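Local coordinates for time interval measuring enzyme TIME (Bombyx mori, PDB 2E47), which probably catalyses the dismutation of superoxide to hydrogen peroxide and oxygen, binding one copper and one zinc ion in each subunit, at residues 68-73 / 83-88; 50-55 / 62-67. All coordinates share one frame; numbering follows the deposited sequence.

Strand 45-52 runs from the N-terminal side straight into contact 2, where residues 50-55 meet 62-67 and close a short loop of six residues. The chain then passes directly into residues 68-73, which open contact 1; nine residues later 83-88 return against them and lead into strand 87-93. The two loops thus follow in series, neither nested nor crossed. Strand 45-52 ties them together, since Val51 O lies 2.8 Å from Phe68 N and Val51 N lies 2.9 Å from Gly86 O, both probable hydrogen bonds. Zinc is shared as well: His67 of contact 2 binds it beside His84 and Asp87 of contact 1.

Contact 1 of 2, residues 68-73 / 83-88; sequences FNPEHK and RHVGDL. With ZN (zinc ion), chain F.
Val85 fits its two methyl groups against separate rings of the facing loop: CG1, anti to the backbone N (chi1 165°), lies 3.8 Å from Phe68 CD2, while CG2 is 3.8 Å from Pro70 CG. A branched side chain suits this place because each methyl has its own apolar partner, and Pro70 CD in turn sits over the centre of the Phe68 ring. Beside this buried corner, Gly86 N donates to Phe68 O at 3.1 Å, in the carbonyl plane. Glycine fits here, as a CB would come close to Phe68 N. One water bridges the backbones within the contact, accepting from both Glu71 N and Val85 N. Asn69 extends the packing, its CB 3.7 Å from His84 CD2. An alanine here would probably open a gap beside the His84 imidazole, leaving that ring freer to shift.

This is the zinc loop of the Cu,Zn superoxide dismutase fold. His84 ND1 and Asp87 OD1 bind zinc, with His67 and His75 completing the site. Asp87 OD2 accepts from His84 N and from Gly76 N, which is likely to steady the carboxylate. Arg83 NE gives His84 O a nearly straight bond (176°), and Asp87 N reaches the same oxygen from the opposite face. A second water accepts from His84 NE2 at 2.7 Å, in the ring plane, a donor the zinc would probably polarise.

The contact is looser and more exposed at Glu71 and Lys73. Lys73 lies along Arg83 O from CB (3.3 Å) to CD, and only its amino end leads away, while Glu71 turns to His114.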
loop_
_atom_site.group_PDB
_atom_site.type_symbol
_atom_site.label_atom_id
_atom_site.label_comp_id
_atom_site.label_asym_id
_atom_site.label_seq_id
_atom_site.Cartn_x
_atom_site.Cartn_y
_atom_site.Cartn_z
ATOM N N PHE A 68 2.907 -14.222 -4.147
ATOM C CA PHE A 68 3.056 -13.637 -5.461
ATOM C C PHE A 68 3.843 -14.607 -6.380
ATOM O O PHE A 68 4.988 -14.937 -6.095
ATOM C CB PHE A 68 3.742 -12.295 -5.348
ATOM C CG PHE A 68 3.935 -11.569 -6.662
ATOM C CD1 PHE A 68 2.929 -11.534 -7.631
ATOM C CD2 PHE A 68 5.133 -10.917 -6.922
ATOM C CE1 PHE A 68 3.116 -10.853 -8.811
ATOM C CE2 PHE A 68 5.346 -10.208 -8.087
ATOM C CZ PHE A 68 4.327 -10.178 -9.047
ATOM N N ASN A 69 3.238 -15.038 -7.492
ATOM C CA ASN A 69 3.773 -16.162 -8.293
ATOM C C ASN A 69 3.483 -15.967 -9.820
ATOM O O ASN A 69 2.746 -16.760 -10.406
ATOM C CB ASN A 69 3.165 -17.481 -7.761
ATOM C CG ASN A 69 3.725 -18.793 -8.431
ATOM O OD1 ASN A 69 3.039 -19.799 -8.392
ATOM N ND2 ASN A 69 4.958 -18.811 -8.879
ATOM N N PRO A 70 4.057 -14.897 -10.451
ATOM C CA PRO A 70 3.797 -14.616 -11.850
ATOM C C PRO A 70 4.419 -15.677 -12.759
ATOM O O PRO A 70 3.997 -15.834 -13.907
ATOM C CB PRO A 70 4.521 -13.300 -12.068
ATOM C CG PRO A 70 5.653 -13.328 -11.106
ATOM C CD PRO A 70 5.028 -13.935 -9.881
ATOM N N GLU A 71 5.415 -16.416 -12.269
ATOM C CA GLU A 71 5.990 -17.439 -13.134
ATOM C C GLU A 71 5.359 -18.828 -12.954
ATOM O O GLU A 71 5.763 -19.777 -13.628
ATOM C CB GLU A 71 7.505 -17.507 -13.008
ATOM C CG GLU A 71 8.293 -16.163 -13.056
ATOM C CD GLU A 71 8.367 -15.507 -14.436
ATOM O OE1 GLU A 71 8.743 -14.311 -14.484
ATOM O OE2 GLU A 71 8.032 -16.156 -15.471
ATOM N N HIS A 72 4.371 -18.944 -12.057
ATOM C CA HIS A 72 3.692 -20.232 -11.776
ATOM C C HIS A 72 4.634 -21.324 -11.368
ATOM O O HIS A 72 4.541 -22.421 -11.913
ATOM C CB HIS A 72 2.858 -20.733 -12.986
ATOM C CG HIS A 72 2.069 -19.646 -13.631
ATOM N ND1 HIS A 72 0.783 -19.341 -13.251
ATOM C CD2 HIS A 72 2.410 -18.745 -14.580
ATOM C CE1 HIS A 72 0.357 -18.308 -13.950
ATOM N NE2 HIS A 72 1.326 -17.923 -14.759
ATOM N N LYS A 73 5.525 -21.050 -10.421
ATOM C CA LYS A 73 6.379 -22.071 -9.904
ATOM C C LYS A 73 5.774 -22.627 -8.623
ATOM O O LYS A 73 4.609 -22.295 -8.264
ATOM C CB LYS A 73 7.798 -21.562 -9.695
ATOM C CG LYS A 73 8.469 -20.939 -10.986
ATOM C CD LYS A 73 10.014 -20.884 -10.853
ATOM C CE LYS A 73 10.703 -20.285 -12.090
ATOM N NZ LYS A 73 9.865 -20.576 -13.304
ATOM N N ARG A 83 10.776 -21.423 -7.054
ATOM C CA ARG A 83 10.286 -20.693 -5.877
ATOM C C ARG A 83 9.291 -19.740 -6.490
ATOM O O ARG A 83 9.332 -19.430 -7.713
ATOM C CB ARG A 83 11.424 -19.864 -5.184
ATOM C CG ARG A 83 12.242 -18.900 -6.112
ATOM C CD ARG A 83 13.148 -17.839 -5.373
ATOM N NE ARG A 83 12.353 -16.707 -4.880
ATOM C CZ ARG A 83 12.871 -15.592 -4.312
ATOM N NH1 ARG A 83 12.088 -14.579 -3.964
ATOM N NH2 ARG A 83 14.167 -15.470 -4.117
ATOM N N HIS A 84 8.399 -19.241 -5.663
ATOM C CA HIS A 84 7.564 -18.070 -6.030
ATOM C C HIS A 84 8.425 -16.816 -5.998
ATOM O O HIS A 84 9.354 -16.785 -5.269
ATOM C CB HIS A 84 6.424 -17.934 -5.032
ATOM C CG HIS A 84 5.550 -19.155 -4.936
ATOM N ND1 HIS A 84 5.043 -19.629 -3.735
ATOM C CD2 HIS A 84 5.070 -19.984 -5.906
ATOM C CE1 HIS A 84 4.271 -20.675 -3.973
ATOM N NE2 HIS A 84 4.291 -20.929 -5.277
ATOM N N VAL A 85 8.088 -15.758 -6.749
ATOM C CA VAL A 85 8.823 -14.501 -6.670
ATOM C C VAL A 85 8.712 -13.949 -5.222
ATOM O O VAL A 85 9.668 -13.363 -4.702
ATOM C CB VAL A 85 8.300 -13.498 -7.750
ATOM C CG1 VAL A 85 8.781 -12.000 -7.495
ATOM C CG2 VAL A 85 8.802 -13.955 -9.119
ATOM N N GLY A 86 7.569 -14.189 -4.568
ATOM C CA GLY A 86 7.343 -13.699 -3.227
ATOM C C GLY A 86 7.955 -14.453 -2.053
ATOM O O GLY A 86 7.707 -14.088 -0.910
ATOM N N ASP A 87 8.709 -15.521 -2.309
ATOM C CA ASP A 87 9.240 -16.369 -1.254
ATOM C C ASP A 87 10.485 -15.693 -0.743
ATOM O O ASP A 87 11.558 -15.973 -1.257
ATOM C CB ASP A 87 9.639 -17.737 -1.841
ATOM C CG ASP A 87 8.414 -18.605 -2.205
ATOM O OD1 ASP A 87 7.309 -18.231 -1.844
ATOM O OD2 ASP A 87 8.556 -19.656 -2.837
ATOM N N LEU A 88 10.386 -14.809 0.229
ATOM C CA LEU A 88 11.604 -14.148 0.765
ATOM C C LEU A 88 12.206 -14.994 1.838
ATOM O O LEU A 88 13.288 -14.670 2.300
ATOM C CB LEU A 88 11.339 -12.742 1.339
ATOM C CG LEU A 88 10.748 -11.737 0.332
ATOM C CD1 LEU A 88 10.075 -10.538 1.037
ATOM C CD2 LEU A 88 11.792 -11.257 -0.684
HETATM ZN ZN ZN F . 5.571 -19.369 -1.733
HETATM O O HOH W 1 6.787 -16.823 -9.510
HETATM O O HOH W 2 2.425 -22.765 -5.748
#

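Contact 2 of 2, residues 50-55 / 62-67; sequences HVHEKG and LSTGSH. With CU (copper (II) ion), chain E; ZN (zinc ion), chain F.
His67 reaches between His50 and His52 with a ring that joins two metals. Its CB is 3.3 Å from zinc, and with CG beside the backbone N (chi1 -67°) the ring swings back toward strand 45-52. ND1 binds zinc, whose other ligands are His75, His84 and Asp87. CE1 lies over the face of the His50 ring, 3.2 Å from His50 ND1; CD2 lies over the face of His52, 3.1 Å from His52 NE2, in an offset edge-to-face pair. At the tip NE2 binds copper at 2.0 Å, alongside His50 ND1, His52 NE2 and His124.

ND1 of His52, the nitrogen not on copper, donates to Gly65 O at 3.0 Å, from above the carbonyl plane, so a backbone oxygen and the copper bond at NE2 together restrain the ring's rotation. Arg147 also donates to Gly65 O. Gly65 has phi 84°, less readily adopted by other residues, and a CB would face Lys54 and Glu53. Glu53 N to Ser66 O, at 2.8 Å, and Lys54 N to Thr64 O, at 2.7 Å, join the backbones, while Thr64 OG1 is hydrogen-bonded to Cys61 O. A histidine bridging copper and zinc is the hallmark of the Cu,Zn superoxide dismutase active site.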
loop_
_atom_site.group_PDB
_atom_site.type_symbol
_atom_site.label_atom_id
_atom_site.label_comp_id
_atom_site.label_asym_id
_atom_site.label_seq_id
_atom_site.Cartn_x
_atom_site.Cartn_y
_atom_site.Cartn_z
ATOM N N HIS A 50 6.618 -13.323 3.385
ATOM C CA HIS A 50 6.455 -13.430 1.924
ATOM C C HIS A 50 5.777 -12.206 1.330
ATOM O O HIS A 50 5.061 -11.550 2.048
ATOM C CB HIS A 50 5.573 -14.614 1.574
ATOM C CG HIS A 50 5.822 -15.829 2.413
ATOM N ND1 HIS A 50 4.807 -16.470 3.097
ATOM C CD2 HIS A 50 6.970 -16.524 2.667
ATOM C CE1 HIS A 50 5.325 -17.506 3.740
ATOM N NE2 HIS A 50 6.631 -17.572 3.490
ATOM N N VAL A 51 5.921 -11.975 0.019
ATOM C CA VAL A 51 5.107 -11.004 -0.708
ATOM C C VAL A 51 3.914 -11.770 -1.238
ATOM O O VAL A 51 4.069 -12.783 -2.032
ATOM C CB VAL A 51 5.893 -10.381 -1.860
ATOM C CG1 VAL A 51 5.019 -9.413 -2.675
ATOM C CG2 VAL A 51 7.184 -9.636 -1.302
ATOM N N HIS A 52 2.727 -11.350 -0.824
ATOM C CA HIS A 52 1.528 -12.010 -1.290
ATOM C C HIS A 52 0.982 -11.195 -2.495
ATOM O O HIS A 52 1.379 -10.052 -2.754
ATOM C CB HIS A 52 0.528 -12.189 -0.129
ATOM C CG HIS A 52 0.880 -13.300 0.830
ATOM N ND1 HIS A 52 -0.059 -14.170 1.327
ATOM C CD2 HIS A 52 2.046 -13.663 1.405
ATOM C CE1 HIS A 52 0.510 -15.007 2.172
ATOM N NE2 HIS A 52 1.800 -14.735 2.224
ATOM N N GLU A 53 0.124 -11.813 -3.288
ATOM C CA GLU A 53 -0.202 -11.280 -4.581
ATOM C C GLU A 53 -0.999 -9.953 -4.514
ATOM O O GLU A 53 -0.766 -9.058 -5.305
ATOM C CB GLU A 53 -0.996 -12.338 -5.366
ATOM C CG GLU A 53 -1.416 -11.805 -6.699
ATOM C CD GLU A 53 -2.372 -12.732 -7.463
ATOM O OE1 GLU A 53 -2.514 -12.523 -8.702
ATOM O OE2 GLU A 53 -2.966 -13.638 -6.835
ATOM N N LYS A 54 -1.958 -9.834 -3.606
ATOM C CA LYS A 54 -2.823 -8.672 -3.644
ATOM C C LYS A 54 -2.499 -7.741 -2.449
ATOM O O LYS A 54 -2.190 -8.215 -1.331
ATOM C CB LYS A 54 -4.252 -9.141 -3.472
ATOM C CG LYS A 54 -4.845 -10.017 -4.621
ATOM C CD LYS A 54 -4.352 -9.527 -5.922
ATOM C CE LYS A 54 -5.022 -10.267 -7.105
ATOM N NZ LYS A 54 -4.786 -9.524 -8.409
ATOM N N GLY A 55 -2.636 -6.445 -2.647
ATOM C CA GLY A 55 -2.399 -5.444 -1.559
ATOM C C GLY A 55 -3.736 -4.998 -1.031
ATOM O O GLY A 55 -3.999 -3.817 -0.828
ATOM N N LEU A 62 -6.022 -12.247 5.173
ATOM C CA LEU A 62 -6.483 -13.241 4.179
ATOM C C LEU A 62 -6.658 -12.702 2.750
ATOM O O LEU A 62 -6.355 -13.401 1.777
ATOM C CB LEU A 62 -7.808 -13.863 4.642
ATOM C CG LEU A 62 -7.969 -15.390 4.502
ATOM C CD1 LEU A 62 -8.238 -15.816 3.041
ATOM C CD2 LEU A 62 -6.740 -16.184 5.067
ATOM N N SER A 63 -7.167 -11.478 2.621
ATOM C CA SER A 63 -7.539 -10.916 1.323
ATOM C C SER A 63 -6.295 -10.513 0.541
ATOM O O SER A 63 -6.372 -10.230 -0.659
ATOM C CB SER A 63 -8.562 -9.753 1.503
ATOM O OG SER A 63 -8.016 -8.736 2.387
ATOM N N THR A 64 -5.111 -10.600 1.171
ATOM C CA THR A 64 -3.909 -10.434 0.386
ATOM C C THR A 64 -3.624 -11.557 -0.613
ATOM O O THR A 64 -2.763 -11.389 -1.490
ATOM C CB THR A 64 -2.650 -10.161 1.256
ATOM O OG1 THR A 64 -2.267 -11.362 1.904
ATOM C CG2 THR A 64 -2.941 -9.043 2.271
ATOM N N GLY A 65 -4.353 -12.683 -0.499
ATOM C CA GLY A 65 -4.255 -13.765 -1.465
ATOM C C GLY A 65 -3.086 -14.699 -1.131
ATOM O O GLY A 65 -2.671 -14.811 0.042
ATOM N N SER A 66 -2.551 -15.365 -2.156
ATOM C CA SER A 66 -1.475 -16.326 -1.946
ATOM C C SER A 66 -0.138 -15.710 -2.338
ATOM O O SER A 66 -0.035 -14.513 -2.620
ATOM C CB SER A 66 -1.758 -17.634 -2.725
ATOM O OG SER A 66 -2.013 -17.399 -4.095
ATOM N N HIS A 67 0.910 -16.506 -2.359
ATOM C CA HIS A 67 2.220 -15.961 -2.569
ATOM C C HIS A 67 2.268 -15.376 -3.974
ATOM O O HIS A 67 1.755 -15.995 -4.926
ATOM C CB HIS A 67 3.318 -17.029 -2.303
ATOM C CG HIS A 67 3.422 -17.458 -0.862
ATOM N ND1 HIS A 67 4.233 -18.492 -0.454
ATOM C CD2 HIS A 67 2.797 -16.968 0.256
ATOM C CE1 HIS A 67 4.094 -18.600 0.879
ATOM N NE2 HIS A 67 3.279 -17.640 1.348
HETATM CU CU CU E . 2.780 -16.414 2.900
HETATM ZN ZN ZN F . 5.571 -19.369 -1.733
#